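Local atomic coordinates of cellulase (PDB entry 5E09), a protein that probably hydrolyses the internal beta-1,4-glucosidic linkages of cellulose, as a halophilic, three-module family 5 endoglucanase with a family 46 carbohydrate-binding module. Residues H299-E302 with T306-L309. Residues are numbered along the deposited sequence; the frame is centred on the assembly and turned at random.
Sequences HLNE and THML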
loop_
_atom_site.group_PDB
_atom_site.type_symbol
_atom_site.label_atom_id
_atom_site.label_comp_id
_atom_site.label_asym_id
_atom_site.label_seq_id
_atom_site.Cartn_x
_atom_site.Cartn_y
_atom_site.Cartn_z
ATOM N N HIS A 299 -13.163 8.471 1.087
ATOM C CA HIS A 299 -14.328 7.670 0.708
ATOM C C HIS A 299 -14.604 6.509 1.682
ATOM O O HIS A 299 -15.773 6.121 1.895
ATOM C CB HIS A 299 -14.172 7.183 -0.728
ATOM C CG HIS A 299 -14.458 8.250 -1.740
ATOM N ND1 HIS A 299 -15.738 8.661 -2.042
ATOM C CD2 HIS A 299 -13.629 9.020 -2.484
ATOM C CE1 HIS A 299 -15.688 9.627 -2.943
ATOM N NE2 HIS A 299 -14.422 9.864 -3.231
ATOM N N LEU A 300 -13.548 5.994 2.310
ATOM C CA LEU A 300 -13.715 4.999 3.372
ATOM C C LEU A 300 -14.484 5.597 4.539
ATOM O O LEU A 300 -15.382 4.958 5.102
ATOM C CB LEU A 300 -12.367 4.467 3.865
ATOM C CG LEU A 300 -11.504 3.683 2.874
ATOM C CD1 LEU A 300 -10.202 3.235 3.527
ATOM C CD2 LEU A 300 -12.271 2.496 2.296
ATOM N N ASN A 301 -14.114 6.822 4.908
ATOM C CA ASN A 301 -14.809 7.528 5.978
ATOM C C ASN A 301 -16.268 7.784 5.635
ATOM O O ASN A 301 -17.147 7.542 6.460
ATOM C CB ASN A 301 -14.105 8.844 6.300
ATOM C CG ASN A 301 -12.779 8.628 6.997
ATOM O OD1 ASN A 301 -12.548 7.595 7.613
ATOM N ND2 ASN A 301 -11.899 9.621 6.911
ATOM N N GLU A 302 -16.528 8.252 4.415
ATOM C CA GLU A 302 -17.907 8.455 3.971
ATOM C C GLU A 302 -18.711 7.153 4.022
ATOM O O GLU A 302 -19.938 7.181 4.151
ATOM C CB GLU A 302 -17.950 9.036 2.552
ATOM C CG GLU A 302 -18.022 10.561 2.490
ATOM C CD GLU A 302 -18.224 11.087 1.074
ATOM O OE1 GLU A 302 -18.288 10.270 0.131
ATOM O OE2 GLU A 302 -18.330 12.324 0.905
ATOM N N THR A 306 -13.792 0.917 8.580
ATOM C CA THR A 306 -12.611 0.967 9.424
ATOM C C THR A 306 -11.438 0.391 8.634
ATOM O O THR A 306 -11.550 -0.692 8.068
ATOM C CB THR A 306 -12.819 0.191 10.733
ATOM O OG1 THR A 306 -13.641 0.965 11.617
ATOM C CG2 THR A 306 -11.494 -0.094 11.414
ATOM N N HIS A 307 -10.326 1.119 8.573
ATOM C CA HIS A 307 -9.199 0.702 7.743
ATOM C C HIS A 307 -7.927 0.467 8.552
ATOM O O HIS A 307 -7.734 1.058 9.618
ATOM C CB HIS A 307 -8.938 1.742 6.655
ATOM C CG HIS A 307 -8.733 3.126 7.188
ATOM N ND1 HIS A 307 -7.589 3.500 7.862
ATOM C CD2 HIS A 307 -9.531 4.217 7.162
ATOM C CE1 HIS A 307 -7.693 4.768 8.222
ATOM N NE2 HIS A 307 -8.863 5.226 7.812
HETATM N N MSE A 308 -7.060 -0.395 8.029
HETATM C CA MSE A 308 -5.826 -0.793 8.709
HETATM C C MSE A 308 -4.637 -0.856 7.743
HETATM O O MSE A 308 -4.576 -1.730 6.875
HETATM C CB MSE A 308 -6.011 -2.151 9.391
HETATM C CG MSE A 308 -7.282 -2.256 10.217
HETATM SE SE MSE A 308 -7.355 -3.888 11.242
HETATM C CE MSE A 308 -6.247 -3.348 12.754
ATOM N N LEU A 309 -3.694 0.065 7.909
ATOM C CA LEU A 309 -2.577 0.229 6.984
ATOM C C LEU A 309 -1.606 -0.945 7.026
ATOM O O LEU A 309 -1.213 -1.397 8.102
ATOM C CB LEU A 309 -1.832 1.530 7.303
ATOM C CG LEU A 309 -0.512 1.825 6.587
ATOM C CD1 LEU A 309 -0.763 2.238 5.145
ATOM C CD2 LEU A 309 0.279 2.889 7.341
HETATM O O HOH W 1 -10.380 7.619 8.796
#
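With chi1 of 55°, the imidazole of His307 sits between its own backbone N and carbonyl carbon, while Leu300 holds CG opposite its carbonyl carbon (chi1 -64°) and, with CD1 anti to CA (chi2 180°), brings this methyl up to His307. Leu300 CD1 makes the direct apolar contact, 3.7 Å from His307 CB and 3.8 Å from His307 CD2, and meets the ring obliquely. One helix position further on, Asn301 approaches the same imidazole at its edge, near the ring plane. Asn301 OD1 stops 4.4 Å from His307 NE2, and a water set off the line between them bridges the two. It donates a hydrogen bond to Asn301 OD1 at 2.5 Å and shares another with His307 NE2 at 3.0 Å. Leu300 thus packs on CB and the CG-CD2 side of the ring, while water holds NE2. Phe272 also meets the His307 ring, nearly perpendicular to it. The contact joins the C-terminal end of helix 286-302 to the start of strand 306-311 in the beta-alpha-beta unit that begins with strand 267-272 and closes the TIM barrel by pairing strand 306-311 with strand 20-23; Leu269 of strand 267-272 touches both Leu300 and His307, and Phe253 of helix 243-261 packs on Leu300.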